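Local coordinates for protein phenyl-3-pyruvate decarboxylase (Azospirillum brasilense, PDB 2NXW) that uses thiamine diphosphate and a metal ion to decarboxylate indole-3-pyruvate to indole-3-acetaldehyde, a step of auxin biosynthesis, at residues Tyr107-Pro112 with Pro418-Gly423; Val71-Asp76 with Met424-Pro429. All coordinates share one frame; numbering follows the deposited sequence.

Interaction 1: residues Tyr107-Pro112 with Pro418-Gly423; sequences YAEKSP and PGYYAG. With TPP (thiamine diphosphate), chain E.
The carboxylate of E109 is the flat group on which this contact turns, and its two donors arrive from opposite faces of its plane. Y420 N reaches OE2 of E109 at 2.8 Å, nearly in line with the C-O bond. From the other face Y421 N also meets E109 OE2 at 2.8 Å. This second bond is the straighter, with an N-H...O angle of 173°. It comes in on the anti side, 33° out of the carboxylate plane. One oxygen thus takes two consecutive backbone N-H groups of 418-423, while OE1 forms a salt bridge with R80 of helix 68-82, so both carboxylate oxygens are held although the group is buried. Beyond CG the E109 chain is extended, which carries the acid across to the turn. The turn is closed on itself by A422 N bonding to P418 O at 2.8 Å. On the other side, helix 100-108 ends in a Schellman motif with K110, at positive phi, as C-prime residue; E109 is the first residue to leave helical angles. A108, at that same helix end, touches the Y421 ring obliquely, its CB lying 3.6 Å from CD1. Y421 CG stands anti to its backbone N (chi1 -173°), and the ring runs on to put its hydroxyl in a hydrogen bond with N101. F97 of the second subunit packs against Y421. One residue further along, A422 O accepts a 2.7 Å hydrogen bond from N4' of the thiamine diphosphate aminopyrimidine.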
# COMPACT_ATOMS: atom_id res chain seq x y z
N TYR A 107 4.31 15.27 -15.34
CA TYR A 107 4.67 15.31 -13.92
C TYR A 107 6.14 14.92 -13.77
O TYR A 107 6.92 15.61 -13.10
CB TYR A 107 3.80 14.34 -13.12
CG TYR A 107 4.01 14.42 -11.62
CD1 TYR A 107 3.05 15.01 -10.79
CD2 TYR A 107 5.16 13.91 -11.03
CE1 TYR A 107 3.25 15.09 -9.41
CE2 TYR A 107 5.36 13.98 -9.65
CZ TYR A 107 4.40 14.57 -8.85
OH TYR A 107 4.61 14.64 -7.48
N ALA A 108 6.53 13.83 -14.42
CA ALA A 108 7.89 13.34 -14.34
C ALA A 108 8.93 14.36 -14.79
O ALA A 108 10.04 14.38 -14.25
CB ALA A 108 8.02 12.06 -15.18
N GLU A 109 8.58 15.19 -15.77
CA GLU A 109 9.53 16.16 -16.29
C GLU A 109 9.24 17.60 -15.91
O GLU A 109 9.67 18.54 -16.59
CB GLU A 109 9.70 15.94 -17.80
CG GLU A 109 10.25 14.51 -18.04
CD GLU A 109 10.50 14.13 -19.49
OE1 GLU A 109 9.92 14.73 -20.40
OE2 GLU A 109 11.29 13.17 -19.70
N LYS A 110 8.52 17.76 -14.81
CA LYS A 110 8.22 19.08 -14.24
C LYS A 110 7.60 20.08 -15.21
O LYS A 110 8.07 21.22 -15.32
CB LYS A 110 9.52 19.66 -13.64
CG LYS A 110 10.04 18.89 -12.42
CD LYS A 110 9.44 19.37 -11.11
CE LYS A 110 10.10 20.66 -10.66
NZ LYS A 110 9.66 21.10 -9.29
N SER A 111 6.53 19.67 -15.88
CA SER A 111 5.83 20.55 -16.83
C SER A 111 4.41 20.73 -16.30
O SER A 111 3.67 19.75 -16.13
CB SER A 111 5.81 19.92 -18.22
OG SER A 111 5.19 20.80 -19.14
N PRO A 112 4.00 21.98 -16.04
CA PRO A 112 2.67 22.27 -15.51
C PRO A 112 1.51 22.24 -16.48
O PRO A 112 1.07 23.28 -16.99
CB PRO A 112 2.86 23.64 -14.87
CG PRO A 112 3.76 24.32 -15.84
CD PRO A 112 4.79 23.22 -16.18
N PRO A 418 11.25 13.36 -24.14
CA PRO A 418 11.03 12.66 -22.87
C PRO A 418 12.35 12.03 -22.40
O PRO A 418 12.46 10.82 -22.21
CB PRO A 418 9.96 11.62 -23.24
CG PRO A 418 10.32 11.27 -24.65
CD PRO A 418 10.69 12.60 -25.28
N GLY A 419 13.35 12.89 -22.21
CA GLY A 419 14.67 12.45 -21.81
C GLY A 419 14.78 11.70 -20.50
O GLY A 419 15.74 10.95 -20.30
N TYR A 420 13.83 11.92 -19.59
CA TYR A 420 13.86 11.22 -18.31
C TYR A 420 12.74 10.18 -18.22
O TYR A 420 12.98 9.04 -17.85
CB TYR A 420 13.70 12.20 -17.14
CG TYR A 420 14.76 13.27 -17.04
CD1 TYR A 420 16.00 13.15 -17.68
CD2 TYR A 420 14.53 14.42 -16.28
CE1 TYR A 420 16.98 14.15 -17.57
CE2 TYR A 420 15.50 15.42 -16.16
CZ TYR A 420 16.71 15.28 -16.81
OH TYR A 420 17.65 16.28 -16.74
N TYR A 421 11.53 10.58 -18.59
CA TYR A 421 10.37 9.70 -18.53
C TYR A 421 10.46 8.56 -19.54
O TYR A 421 9.96 7.46 -19.30
CB TYR A 421 9.10 10.53 -18.78
CG TYR A 421 7.81 9.78 -18.59
CD1 TYR A 421 7.44 9.26 -17.34
CD2 TYR A 421 6.92 9.62 -19.65
CE1 TYR A 421 6.23 8.61 -17.16
CE2 TYR A 421 5.70 8.97 -19.48
CZ TYR A 421 5.36 8.47 -18.23
OH TYR A 421 4.16 7.85 -18.02
N ALA A 422 11.09 8.85 -20.68
CA ALA A 422 11.33 7.87 -21.74
C ALA A 422 10.09 7.20 -22.33
O ALA A 422 10.16 6.08 -22.82
CB ALA A 422 12.30 6.79 -21.25
N GLY A 423 8.96 7.90 -22.30
CA GLY A 423 7.75 7.34 -22.86
C GLY A 423 7.62 7.69 -24.34
O GLY A 423 7.87 8.83 -24.74
N1' TPP E . 5.76 1.93 -24.78
C2' TPP E . 5.83 3.24 -24.49
CM2 TPP E . 4.56 4.08 -24.48
N3' TPP E . 7.01 3.81 -24.21
C4' TPP E . 8.17 3.11 -24.20
N4' TPP E . 9.33 3.73 -23.84
C5' TPP E . 8.15 1.72 -24.57
C6' TPP E . 6.89 1.15 -24.83
C7' TPP E . 9.43 0.85 -24.63
N3 TPP E . 10.40 1.25 -25.75
C2 TPP E . 11.46 2.00 -25.43
S1 TPP E . 12.32 2.19 -26.94
C5 TPP E . 11.23 1.24 -27.95
C4 TPP E . 10.26 0.82 -27.05
CM4 TPP E . 9.08 -0.08 -27.52
C6 TPP E . 11.40 1.00 -29.40
C7 TPP E . 11.20 2.33 -30.16
O7 TPP E . 11.15 1.96 -31.52
PA TPP E . 11.28 3.21 -32.48
O1A TPP E . 10.23 4.28 -32.22
O2A TPP E . 11.15 2.62 -33.88
O3A TPP E . 12.71 3.90 -32.37
PB TPP E . 14.10 3.01 -32.44
O1B TPP E . 14.01 1.98 -33.57
O2B TPP E . 15.21 4.07 -32.69
O3B TPP E . 14.37 2.33 -31.10

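Interaction 2: residues Val71-Asp76 with Met424-Pro429; sequences VGFAAD and MGFGVP. With TPP (thiamine diphosphate), chain E.
F73 holds CG beside its backbone N (chi1 -67°), whereas F426 has CG anti to N (chi1 178°), and these two settings bring the rings together at 77° between planes. The edge of F426 is directed to the face of F73 in an offset edge-to-face pair, centroids 5.8 Å apart. Over the centre of that F73 face lies F426 CA, 3.8 Å from the centroid and almost on the ring normal, a CH-pi contact made by the backbone itself. G425 O approaches the F73 ring obliquely, 3.5 Å from CD2. P429, on helix 427-437, packs its CB on F73 CB at 3.6 Å, beside the ring. D76 OD2 lies near the F426 edge at CE1, while OD1 takes a hydrogen bond from S111 and a salt bridge from R80. M424, the first residue of 424-429, donates through its N to N3' of thiamine diphosphate at 3.1 Å, nearly straight, and the bend at its chi3 goes with SD lying by the thiazolium. No hydrogen bond joins 71-76 to 424-429, so cohesion comes from ring and apolar contacts, while backbone polar groups of 424-429 are engaged elsewhere: M424 N with the cofactor, G425 N and G427 N with D399.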
# COMPACT_ATOMS: atom_id res chain seq x y z
N VAL A 71 -3.34 15.23 -27.00
CA VAL A 71 -3.82 16.43 -26.31
C VAL A 71 -2.88 16.72 -25.14
O VAL A 71 -2.42 17.86 -24.94
CB VAL A 71 -5.25 16.22 -25.77
CG1 VAL A 71 -5.66 17.37 -24.84
CG2 VAL A 71 -6.23 16.11 -26.94
N GLY A 72 -2.56 15.68 -24.38
CA GLY A 72 -1.67 15.83 -23.24
C GLY A 72 -0.25 16.20 -23.64
O GLY A 72 0.36 17.10 -23.05
N PHE A 73 0.29 15.51 -24.65
CA PHE A 73 1.64 15.80 -25.10
C PHE A 73 1.77 17.21 -25.69
O PHE A 73 2.78 17.89 -25.48
CB PHE A 73 2.08 14.79 -26.18
CG PHE A 73 2.25 13.36 -25.67
CD1 PHE A 73 2.92 13.10 -24.47
CD2 PHE A 73 1.80 12.29 -26.44
CE1 PHE A 73 3.15 11.77 -24.06
CE2 PHE A 73 2.02 10.97 -26.04
CZ PHE A 73 2.70 10.71 -24.85
N ALA A 74 0.75 17.64 -26.44
CA ALA A 74 0.76 18.96 -27.05
C ALA A 74 0.70 20.03 -25.96
O ALA A 74 1.44 21.01 -26.03
CB ALA A 74 -0.43 19.11 -27.99
N ALA A 75 -0.14 19.83 -24.95
CA ALA A 75 -0.25 20.80 -23.86
C ALA A 75 1.08 20.87 -23.10
O ALA A 75 1.54 21.95 -22.71
CB ALA A 75 -1.38 20.42 -22.92
N ASP A 76 1.69 19.71 -22.88
CA ASP A 76 2.98 19.65 -22.20
C ASP A 76 4.00 20.43 -23.02
O ASP A 76 4.74 21.27 -22.51
CB ASP A 76 3.38 18.17 -22.07
CG ASP A 76 4.68 17.96 -21.33
OD1 ASP A 76 5.33 18.95 -20.91
OD2 ASP A 76 5.06 16.78 -21.16
N MET A 424 7.24 6.71 -25.14
CA MET A 424 7.07 6.93 -26.57
C MET A 424 5.75 7.58 -26.93
O MET A 424 4.75 7.43 -26.22
CB MET A 424 7.13 5.59 -27.32
CG MET A 424 8.49 4.95 -27.36
SD MET A 424 8.35 3.26 -27.91
CE MET A 424 7.81 3.47 -29.64
N GLY A 425 5.76 8.27 -28.08
CA GLY A 425 4.56 8.91 -28.59
C GLY A 425 4.57 10.41 -28.44
O GLY A 425 3.78 11.11 -29.06
N PHE A 426 5.50 10.90 -27.64
CA PHE A 426 5.62 12.33 -27.37
C PHE A 426 5.99 13.20 -28.57
O PHE A 426 5.50 14.32 -28.73
CB PHE A 426 6.69 12.51 -26.28
CG PHE A 426 6.99 13.94 -25.91
CD1 PHE A 426 6.27 14.56 -24.90
CD2 PHE A 426 8.02 14.64 -26.52
CE1 PHE A 426 6.58 15.86 -24.48
CE2 PHE A 426 8.34 15.94 -26.11
CZ PHE A 426 7.63 16.55 -25.10
N GLY A 427 6.86 12.67 -29.43
CA GLY A 427 7.43 13.43 -30.52
C GLY A 427 6.59 14.27 -31.46
O GLY A 427 6.71 15.51 -31.47
N VAL A 428 5.78 13.61 -32.26
CA VAL A 428 4.96 14.33 -33.22
C VAL A 428 3.98 15.27 -32.52
O VAL A 428 3.89 16.44 -32.88
CB VAL A 428 4.28 13.33 -34.19
CG1 VAL A 428 3.18 14.02 -35.00
CG2 VAL A 428 5.34 12.76 -35.15
N PRO A 429 3.23 14.79 -31.51
CA PRO A 429 2.29 15.68 -30.82
C PRO A 429 2.99 16.86 -30.16
O PRO A 429 2.43 17.95 -30.09
CB PRO A 429 1.63 14.77 -29.79
CG PRO A 429 1.66 13.42 -30.46
CD PRO A 429 2.99 13.37 -31.16
N1' TPP E . 5.76 1.93 -24.78
C2' TPP E . 5.83 3.24 -24.49
CM2 TPP E . 4.56 4.08 -24.48
N3' TPP E . 7.01 3.81 -24.21
C4' TPP E . 8.17 3.11 -24.20
N4' TPP E . 9.33 3.73 -23.84
C5' TPP E . 8.15 1.72 -24.57
C6' TPP E . 6.89 1.15 -24.83
C7' TPP E . 9.43 0.85 -24.63
N3 TPP E . 10.40 1.25 -25.75
C2 TPP E . 11.46 2.00 -25.43
S1 TPP E . 12.32 2.19 -26.94
C5 TPP E . 11.23 1.24 -27.95
C4 TPP E . 10.26 0.82 -27.05
CM4 TPP E . 9.08 -0.08 -27.52
C6 TPP E . 11.40 1.00 -29.40
C7 TPP E . 11.20 2.33 -30.16
O7 TPP E . 11.15 1.96 -31.52
PA TPP E . 11.28 3.21 -32.48
O1A TPP E . 10.23 4.28 -32.22
O2A TPP E . 11.15 2.62 -33.88
O3A TPP E . 12.71 3.90 -32.37
PB TPP E . 14.10 3.01 -32.44
O1B TPP E . 14.01 1.98 -33.57
O2B TPP E . 15.21 4.07 -32.69
O3B TPP E . 14.37 2.33 -31.10

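Interactions 1 and 2 both join the N-terminal and C-terminal thiamine diphosphate enzyme family regions, and both are buried. Their C-terminal halves are consecutive, 418-423 and 424-429, forming one run from strand 415-416 into helix 427-437; of their N-terminal halves, 107-112 is the end of helix 100-108 and the turn after it, while 71-76 lies within helix 68-82. Interaction 1, within reach of the second subunit, is mainly polar; interaction 2, untouched by any other chain, is aromatic and apolar and buries more surface, 307 against 218 Å². S111 OG and D76 OD1, 2.6 Å apart, connect the two. The consecutive C-terminal segments hold one cofactor ring between them, yet meet different N-terminal elements.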